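Local atomic coordinates of DUF1573 domain-containing protein (Porphyromonas gingivalis, PDB entry 2QSV), a protein that is of unknown function, possibly with cysteine-type peptidase activity, and ends in two immunoglobulin-like beta domains. Residues A114-S123 with I140-L150; W193-I202 with R212-L220. All coordinates share one frame; numbering follows the deposited sequence. Where two conformers were deposited one is given.

Both contacts belong to the second Ig-like domain of this C-terminal fragment and follow one another along the chain without nesting or crossing. Interaction 1 comes first: the segment 114-123 is met by 140-150, closing a loop of 16 residues that carries strand 125-130 and the start of strand 136-144. Interaction 2 is the later hairpin, 193-202 with 212-220, whose connection spans nine residues. The first lies at the edge of a four-stranded antiparallel sheet, the second inside the five-stranded sheet facing it. Their centres are about 23 Å apart, yet they touch where L122, S123 and I140 pack on I214 and where M120 O probably accepts a hydrogen bond from R212.

Interaction 1 (A114-S123 with I140-L150); sequences AAQTGVMELS and IEIRNVGAGPL
E121 and R143 form an antiparallel hydrogen-bonded pair, E121 N to R143 O and R143 N to E121 O both at 2.8 Å, and M120 with N144 is the adjoining non-hydrogen-bonded pair. V145 N adds a nearly straight bond to V119 O (170°). Beyond this short ladder the amide of N144 takes over. Its CG stands anti to the backbone N (chi1 178°), which places OD1 3.1 Å from V119 N; G146 N comes to the same OD1 at 2.8 Å from the opposite face of the amide, completing an Asx turn. ND2 donates in its own plane to G148 O and also to I171 O, so four bonds to backbone atoms fix the amide's rotation. On the E121 face, the E121 and R143 side chains run alongside each other; in the conformers given E121 OE2 lies 3.2 Å from R143 NH1, a salt bridge that is doubtful because both side chains were modelled twice. On the M120 face, the selenomethionine M120 crosses I142, CG to CG2 3.7 Å, and lies at about a right angle to L150. The L122 and I142 side chains lie side by side, CD2 against CG1. Water-mediated links join A114 O to A147 N and S123 N to E141 O. Strand 120-121 is the edge of its sheet within the chain, and strand 136-144 continues it to 176-183; M120, L122 and I142 reach across the sandwich to I202 of strand 195-204.

Interaction 2 (W193-I202 with R212-L220); sequences WQSIAADISI and RRIKVKAEL. With SO4 (sulfate ion), chain B.
S195 through I202 pair with R212 through E219 in an unbroken antiparallel ladder, the strand axes 4.5 Å apart at closest approach and 154° between their directions. Among its backbone bonds, V216 N to A198 O is the straightest (174°), whereas A218 N to I196 O is weak at 3.3 Å; L220 N to Q194 O extends the series past the last pair. Apolar contacts gather on the face of I196, A198, I200 and I202: I200 CD1 meets V216 CG2 at 3.6 Å, I202 CD1 meets I214 CD1, and I196 CG1 lies against A218 CB. This is the hairpin of the five-stranded sheet in an Ig-like sandwich, and I181 and V183 of strand 176-183 face it from the other sheet. The face of A197, D199 and S201 carries the charged pairs. In the conformer given, bends at chi2 (66°) and chi3 curl the K215 chain back over A198, and NZ comes to D199 OD1 from above the carboxylate plane at 2.9 Å, a salt bridge, though the lysine was modelled in two positions. Waters link D199 OD2 to R213 NE, 4.4 Å away and beyond a salt bridge, and, with the same reservation, to K215 NZ. D199 N donates to O1 of a sulfate, probably from the crystallisation liquor, at 2.8 Å.

Interaction 1 (A114-S123 with I140-L150)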
loop_
_atom_site.group_PDB
_atom_site.type_symbol
_atom_site.label_atom_id
_atom_site.label_comp_id
_atom_site.label_asym_id
_atom_site.label_seq_id
_atom_site.Cartn_x
_atom_site.Cartn_y
_atom_site.Cartn_z
ATOM N N ALA A 114 27.802 -1.899 1.696
ATOM C CA ALA A 114 27.713 -0.439 1.565
ATOM C C ALA A 114 27.879 0.059 0.128
ATOM O O ALA A 114 27.248 1.042 -0.263
ATOM C CB ALA A 114 28.709 0.263 2.532
ATOM N N ALA A 115 28.665 -0.644 -0.690
ATOM C CA ALA A 115 28.870 -0.212 -2.088
ATOM C C ALA A 115 27.663 -0.565 -2.914
ATOM O O ALA A 115 27.497 -0.118 -4.042
ATOM C CB ALA A 115 30.149 -0.874 -2.683
ATOM N N GLN A 116 26.786 -1.379 -2.359
ATOM C CA GLN A 116 25.539 -1.671 -3.061
ATOM C C GLN A 116 24.293 -0.900 -2.567
ATOM O O GLN A 116 23.214 -1.126 -3.080
ATOM C CB GLN A 116 25.230 -3.169 -2.978
ATOM C CG GLN A 116 26.357 -4.108 -3.449
ATOM C CD GLN A 116 26.028 -5.534 -3.064
ATOM O OE1 GLN A 116 26.275 -5.967 -1.951
ATOM N NE2 GLN A 116 25.428 -6.252 -3.982
ATOM N N THR A 117 24.417 -0.043 -1.570
ATOM C CA THR A 117 23.217 0.596 -0.993
ATOM C C THR A 117 23.382 2.078 -1.015
ATOM O O THR A 117 24.503 2.553 -1.076
ATOM C CB THR A 117 22.894 0.104 0.449
ATOM O OG1 THR A 117 24.029 0.333 1.303
ATOM C CG2 THR A 117 22.535 -1.385 0.469
ATOM N N GLY A 118 22.264 2.808 -0.990
ATOM C CA GLY A 118 22.268 4.255 -0.945
ATOM C C GLY A 118 21.878 4.802 0.438
ATOM O O GLY A 118 21.572 4.030 1.361
ATOM N N VAL A 119 21.980 6.111 0.605
ATOM C CA VAL A 119 21.513 6.799 1.819
ATOM C C VAL A 119 20.714 7.977 1.286
ATOM O O VAL A 119 21.266 8.867 0.597
ATOM C CB VAL A 119 22.646 7.274 2.792
ATOM C CG1 VAL A 119 21.997 7.986 4.081
ATOM C CG2 VAL A 119 23.539 6.134 3.289
HETATM N N MSE A 120 19.418 7.992 1.576
HETATM C CA MSE A 120 18.508 9.008 1.038
HETATM C C MSE A 120 18.423 10.231 1.948
HETATM O O MSE A 120 18.138 10.100 3.164
HETATM C CB MSE A 120 17.103 8.398 0.773
HETATM C CG MSE A 120 16.113 9.383 0.025
HETATM SE SE MSE A 120 14.748 8.431 -0.916
HETATM C CE MSE A 120 13.728 8.018 0.772
ATOM N N GLU A 121 18.638 11.407 1.366
ATOM C CA GLU A 121 18.382 12.644 2.054
ATOM C C GLU A 121 17.322 13.441 1.285
ATOM O O GLU A 121 17.435 13.634 0.070
ATOM C CB GLU A 121 19.697 13.404 2.200
ATOM C CG GLU A 121 19.570 14.769 2.768
ATOM C CD GLU A 121 20.886 15.517 2.733
ATOM O OE1 GLU A 121 21.880 14.984 3.299
ATOM O OE2 GLU A 121 20.915 16.637 2.165
ATOM N N LEU A 122 16.267 13.873 1.994
ATOM C CA LEU A 122 15.199 14.714 1.409
ATOM C C LEU A 122 14.378 15.409 2.512
ATOM O O LEU A 122 14.433 15.044 3.692
ATOM C CB LEU A 122 14.199 13.934 0.500
ATOM C CG LEU A 122 13.613 12.526 0.824
ATOM C CD1 LEU A 122 13.678 12.048 2.284
ATOM C CD2 LEU A 122 12.312 12.218 0.213
ATOM N N SER A 123 13.567 16.342 2.063
ATOM C CA SER A 123 12.569 16.955 2.892
ATOM C C SER A 123 11.399 15.991 3.082
ATOM O O SER A 123 10.873 15.394 2.136
ATOM C CB SER A 123 12.134 18.253 2.212
ATOM O OG SER A 123 10.916 18.677 2.816
ATOM N N ILE A 140 10.421 17.895 -4.713
ATOM C CA ILE A 140 11.320 17.680 -3.610
ATOM C C ILE A 140 12.570 17.038 -4.181
ATOM O O ILE A 140 12.480 16.061 -4.915
ATOM C CB ILE A 140 10.667 16.791 -2.517
ATOM C CG1 ILE A 140 9.684 17.643 -1.664
ATOM C CG2 ILE A 140 11.692 16.122 -1.594
ATOM C CD1 ILE A 140 8.879 16.821 -0.689
ATOM N N GLU A 141 13.729 17.583 -3.831
ATOM C CA GLU A 141 14.985 17.010 -4.261
ATOM C C GLU A 141 15.360 15.826 -3.397
ATOM O O GLU A 141 15.415 15.894 -2.150
ATOM C CB GLU A 141 16.102 18.080 -4.260
ATOM C CG GLU A 141 17.446 17.484 -4.726
ATOM C CD GLU A 141 18.570 18.514 -4.903
ATOM O OE1 GLU A 141 18.696 19.449 -4.121
ATOM O OE2 GLU A 141 19.379 18.342 -5.808
ATOM N N ILE A 142 15.589 14.715 -4.052
ATOM C CA ILE A 142 16.007 13.551 -3.362
ATOM C C ILE A 142 17.492 13.332 -3.612
ATOM O O ILE A 142 17.902 13.158 -4.745
ATOM C CB ILE A 142 15.221 12.316 -3.827
ATOM C CG1 ILE A 142 13.718 12.433 -3.441
ATOM C CG2 ILE A 142 15.911 11.047 -3.285
ATOM C CD1 ILE A 142 12.882 11.205 -3.949
ATOM N N ARG A 143 18.245 13.210 -2.532
ATOM C CA ARG A 143 19.659 13.189 -2.625
ATOM C C ARG A 143 20.195 11.829 -2.179
ATOM O O ARG A 143 19.714 11.264 -1.182
ATOM C CB ARG A 143 20.165 14.278 -1.710
ATOM C CG ARG A 143 21.413 14.886 -2.162
ATOM C CD ARG A 143 21.847 15.976 -1.227
ATOM N NE ARG A 143 23.269 15.804 -0.969
ATOM C CZ ARG A 143 24.010 16.599 -0.205
ATOM N NH1 ARG A 143 23.445 17.636 0.410
ATOM N NH2 ARG A 143 25.305 16.322 -0.009
ATOM N N ASN A 144 21.182 11.303 -2.912
ATOM C CA ASN A 144 21.936 10.132 -2.444
ATOM C C ASN A 144 23.254 10.532 -1.821
ATOM O O ASN A 144 24.178 11.102 -2.494
ATOM C CB ASN A 144 22.120 9.069 -3.586
ATOM C CG ASN A 144 22.944 7.854 -3.134
ATOM O OD1 ASN A 144 23.015 7.553 -1.944
ATOM N ND2 ASN A 144 23.529 7.127 -4.082
ATOM N N VAL A 145 23.393 10.239 -0.521
ATOM C CA VAL A 145 24.618 10.552 0.174
ATOM C C VAL A 145 25.321 9.273 0.540
ATOM O O VAL A 145 26.266 9.311 1.276
ATOM C CB VAL A 145 24.466 11.551 1.394
ATOM C CG1 VAL A 145 23.920 12.887 0.931
ATOM C CG2 VAL A 145 23.598 10.935 2.541
ATOM N N GLY A 146 24.864 8.140 0.031
ATOM C CA GLY A 146 25.507 6.875 0.352
ATOM C C GLY A 146 26.760 6.616 -0.522
ATOM O O GLY A 146 27.225 7.507 -1.265
ATOM N N ALA A 147 27.263 5.397 -0.430
ATOM C CA ALA A 147 28.469 4.937 -1.153
ATOM C C ALA A 147 28.100 4.130 -2.399
ATOM O O ALA A 147 28.910 3.960 -3.264
ATOM C CB ALA A 147 29.392 4.114 -0.209
ATOM N N GLY A 148 26.862 3.646 -2.454
ATOM C CA GLY A 148 26.317 2.899 -3.552
ATOM C C GLY A 148 25.155 3.656 -4.198
ATOM O O GLY A 148 24.749 4.735 -3.720
ATOM N N PRO A 149 24.610 3.095 -5.294
ATOM C CA PRO A 149 23.475 3.713 -5.986
ATOM C C PRO A 149 22.217 3.591 -5.092
ATOM O O PRO A 149 21.949 2.534 -4.505
ATOM C CB PRO A 149 23.307 2.865 -7.269
ATOM C CG PRO A 149 24.011 1.592 -7.008
ATOM C CD PRO A 149 25.002 1.795 -5.890
ATOM N N LEU A 150 21.497 4.692 -4.983
ATOM C CA LEU A 150 20.216 4.733 -4.294
ATOM C C LEU A 150 19.153 4.346 -5.289
ATOM O O LEU A 150 19.050 4.978 -6.362
ATOM C CB LEU A 150 19.956 6.137 -3.770
ATOM C CG LEU A 150 18.590 6.429 -3.091
ATOM C CD1 LEU A 150 18.443 5.645 -1.766
ATOM C CD2 LEU A 150 18.455 7.972 -2.852
HETATM O O HOH W 1 26.335 3.208 1.267
HETATM O O HOH W 2 17.794 16.600 -0.404
HETATM O O HOH W 3 14.637 17.673 -0.234
#

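Interaction 2 (W193-I202 with R212-L220)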
loop_
_atom_site.group_PDB
_atom_site.type_symbol
_atom_site.label_atom_id
_atom_site.label_comp_id
_atom_site.label_asym_id
_atom_site.label_seq_id
_atom_site.Cartn_x
_atom_site.Cartn_y
_atom_site.Cartn_z
ATOM N N TRP A 193 -13.250 17.675 0.867
ATOM C CA TRP A 193 -12.135 17.968 1.781
ATOM C C TRP A 193 -11.792 19.450 1.642
ATOM O O TRP A 193 -11.773 19.987 0.527
ATOM C CB TRP A 193 -10.897 17.096 1.487
ATOM C CG TRP A 193 -11.155 15.605 1.533
ATOM C CD1 TRP A 193 -12.006 14.935 2.381
ATOM C CD2 TRP A 193 -10.538 14.599 0.712
ATOM N NE1 TRP A 193 -11.971 13.579 2.124
ATOM C CE2 TRP A 193 -11.083 13.345 1.105
ATOM C CE3 TRP A 193 -9.587 14.632 -0.322
ATOM C CZ2 TRP A 193 -10.694 12.136 0.505
ATOM C CZ3 TRP A 193 -9.209 13.439 -0.919
ATOM C CH2 TRP A 193 -9.760 12.207 -0.502
ATOM N N GLN A 194 -11.565 20.116 2.773
ATOM C CA GLN A 194 -11.102 21.497 2.761
ATOM C C GLN A 194 -9.579 21.499 2.828
ATOM O O GLN A 194 -8.934 22.457 2.414
ATOM C CB GLN A 194 -11.682 22.301 3.936
ATOM C CG GLN A 194 -13.120 22.796 3.740
ATOM C CD GLN A 194 -13.241 23.872 2.667
ATOM O OE1 GLN A 194 -13.943 23.686 1.674
ATOM N NE2 GLN A 194 -12.553 24.997 2.859
ATOM N N SER A 195 -9.025 20.419 3.372
ATOM C CA SER A 195 -7.591 20.256 3.492
ATOM C C SER A 195 -7.210 18.773 3.421
ATOM O O SER A 195 -8.041 17.866 3.673
ATOM C CB SER A 195 -7.099 20.894 4.787
ATOM O OG SER A 195 -7.526 20.146 5.900
ATOM N N ILE A 196 -5.959 18.524 3.044
ATOM C CA ILE A 196 -5.424 17.170 3.078
ATOM C C ILE A 196 -4.161 17.115 3.900
ATOM O O ILE A 196 -3.470 18.105 4.061
ATOM C CB ILE A 196 -5.155 16.576 1.672
ATOM C CG1 ILE A 196 -4.237 17.479 0.832
ATOM C CG2 ILE A 196 -6.442 16.241 0.956
ATOM C CD1 ILE A 196 -3.613 16.765 -0.348
ATOM N N ALA A 197 -3.874 15.938 4.430
ATOM C CA ALA A 197 -2.627 15.678 5.068
ATOM C C ALA A 197 -2.328 14.235 4.639
ATOM O O ALA A 197 -2.957 13.284 5.121
ATOM C CB ALA A 197 -2.756 15.832 6.585
ATOM N N ALA A 198 -1.450 14.074 3.654
ATOM C CA ALA A 198 -1.313 12.781 3.002
ATOM C C ALA A 198 0.182 12.392 2.890
ATOM O O ALA A 198 1.062 13.283 2.810
ATOM C CB ALA A 198 -1.979 12.846 1.657
ATOM N N ASP A 199 0.470 11.102 2.958
ATOM C CA ASP A 199 1.830 10.607 2.847
ATOM C C ASP A 199 2.225 10.205 1.430
ATOM O O ASP A 199 1.469 9.536 0.727
ATOM C CB ASP A 199 2.079 9.391 3.742
ATOM C CG ASP A 199 2.003 9.724 5.225
ATOM O OD1 ASP A 199 2.448 10.830 5.636
ATOM O OD2 ASP A 199 1.459 8.871 5.971
ATOM N N ILE A 200 3.437 10.609 1.038
ATOM C CA ILE A 200 4.103 9.924 -0.058
ATOM C C ILE A 200 4.984 8.827 0.550
ATOM O O ILE A 200 5.805 9.121 1.361
ATOM C CB ILE A 200 4.997 10.882 -0.925
ATOM C CG1 ILE A 200 4.129 11.983 -1.549
ATOM C CG2 ILE A 200 5.659 10.036 -2.013
ATOM C CD1 ILE A 200 4.928 13.310 -1.987
ATOM N N SER A 201 4.804 7.581 0.142
ATOM C CA SER A 201 5.594 6.486 0.682
ATOM C C SER A 201 6.638 6.024 -0.331
ATOM O O SER A 201 6.311 5.771 -1.519
ATOM C CB SER A 201 4.704 5.299 1.063
ATOM O OG SER A 201 3.788 5.686 2.084
ATOM N N ILE A 202 7.885 5.950 0.133
ATOM C CA ILE A 202 9.007 5.561 -0.747
ATOM C C ILE A 202 9.688 4.362 -0.191
ATOM O O ILE A 202 10.123 4.376 0.913
ATOM C CB ILE A 202 10.078 6.738 -0.917
ATOM C CG1 ILE A 202 9.405 8.009 -1.497
ATOM C CG2 ILE A 202 11.322 6.220 -1.756
ATOM C CD1 ILE A 202 10.279 9.300 -1.448
ATOM N N ARG A 212 10.295 5.335 3.579
ATOM C CA ARG A 212 10.430 6.739 3.950
ATOM C C ARG A 212 9.134 7.452 3.607
ATOM O O ARG A 212 8.546 7.146 2.608
ATOM C CB ARG A 212 11.626 7.329 3.171
ATOM C CG ARG A 212 12.254 8.488 3.863
ATOM C CD ARG A 212 13.081 8.067 5.091
ATOM N NE ARG A 212 13.527 9.328 5.622
ATOM C CZ ARG A 212 14.611 9.972 5.187
ATOM N NH1 ARG A 212 15.417 9.409 4.229
ATOM N NH2 ARG A 212 14.907 11.137 5.742
ATOM N N ARG A 213 8.627 8.342 4.465
ATOM C CA ARG A 213 7.377 9.019 4.175
ATOM C C ARG A 213 7.516 10.504 4.226
ATOM O O ARG A 213 8.149 11.067 5.119
ATOM C CB ARG A 213 6.221 8.571 5.104
ATOM C CG ARG A 213 5.855 7.151 4.958
ATOM C CD ARG A 213 4.889 6.851 6.077
ATOM N NE ARG A 213 4.275 5.538 6.028
ATOM C CZ ARG A 213 4.671 4.502 6.746
ATOM N NH1 ARG A 213 5.741 4.577 7.492
ATOM N NH2 ARG A 213 4.016 3.381 6.672
ATOM N N ILE A 214 6.944 11.126 3.217
ATOM C CA ILE A 214 6.875 12.535 3.143
ATOM C C ILE A 214 5.432 12.930 3.440
ATOM O O ILE A 214 4.512 12.486 2.744
ATOM C CB ILE A 214 7.214 13.045 1.695
ATOM C CG1 ILE A 214 8.643 12.649 1.318
ATOM C CG2 ILE A 214 7.101 14.568 1.617
ATOM C CD1 ILE A 214 8.865 12.818 -0.183
ATOM N N LYS A 215 5.245 13.756 4.459
ATOM C CA LYS A 215 3.919 14.320 4.728
ATOM C C LYS A 215 3.696 15.579 3.914
ATOM O O LYS A 215 4.453 16.532 4.002
ATOM C CB LYS A 215 3.730 14.642 6.219
ATOM C CG LYS A 215 2.469 15.535 6.484
ATOM C CD LYS A 215 1.146 14.799 6.158
ATOM C CE LYS A 215 0.921 13.603 7.081
ATOM N NZ LYS A 215 0.192 12.490 6.460
ATOM N N VAL A 216 2.666 15.555 3.092
ATOM C CA VAL A 216 2.256 16.680 2.298
ATOM C C VAL A 216 0.922 17.261 2.845
ATOM O O VAL A 216 -0.061 16.531 3.052
ATOM C CB VAL A 216 2.085 16.266 0.823
ATOM C CG1 VAL A 216 1.685 17.467 -0.071
ATOM C CG2 VAL A 216 3.393 15.605 0.278
ATOM N N LYS A 217 0.918 18.561 3.079
ATOM C CA LYS A 217 -0.270 19.324 3.469
ATOM C C LYS A 217 -0.669 20.344 2.421
ATOM O O LYS A 217 0.187 20.954 1.751
ATOM C CB LYS A 217 -0.026 20.038 4.782
ATOM C CG LYS A 217 0.011 19.111 5.944
ATOM C CD LYS A 217 0.367 19.905 7.214
ATOM C CE LYS A 217 0.438 18.943 8.375
ATOM N NZ LYS A 217 0.799 19.709 9.602
ATOM N N ALA A 218 -1.982 20.504 2.264
ATOM C CA ALA A 218 -2.563 21.447 1.331
ATOM C C ALA A 218 -3.974 21.832 1.828
ATOM O O ALA A 218 -4.650 21.023 2.460
ATOM C CB ALA A 218 -2.620 20.838 -0.069
ATOM N N GLU A 219 -4.389 23.070 1.574
ATOM C CA GLU A 219 -5.767 23.519 1.874
ATOM C C GLU A 219 -6.365 24.271 0.693
ATOM O O GLU A 219 -5.625 24.834 -0.135
ATOM C CB GLU A 219 -5.840 24.336 3.175
ATOM C CG GLU A 219 -4.988 25.580 3.190
ATOM C CD GLU A 219 -4.693 26.084 4.612
ATOM O OE1 GLU A 219 -5.668 26.327 5.370
ATOM O OE2 GLU A 219 -3.486 26.246 4.957
ATOM N N LEU A 220 -7.693 24.266 0.591
ATOM C CA LEU A 220 -8.360 24.833 -0.585
ATOM C C LEU A 220 -8.100 26.327 -0.810
ATOM O O LEU A 220 -7.979 27.081 0.144
ATOM C CB LEU A 220 -9.866 24.545 -0.561
ATOM C CG LEU A 220 -10.228 23.120 -0.960
ATOM C CD1 LEU A 220 -11.734 22.925 -0.876
ATOM C CD2 LEU A 220 -9.732 22.833 -2.362
HETATM S S SO4 B . -2.417 8.761 3.341
HETATM O O1 SO4 B . -1.657 9.720 4.140
HETATM O O2 SO4 B . -3.405 8.043 4.175
HETATM O O3 SO4 B . -3.126 9.401 2.235
HETATM O O4 SO4 B . -1.478 7.756 2.864
HETATM O O HOH W 4 1.160 6.280 5.269
HETATM O O HOH W 5 -0.357 9.948 7.561
HETATM O O HOH W 6 2.644 3.760 3.683
#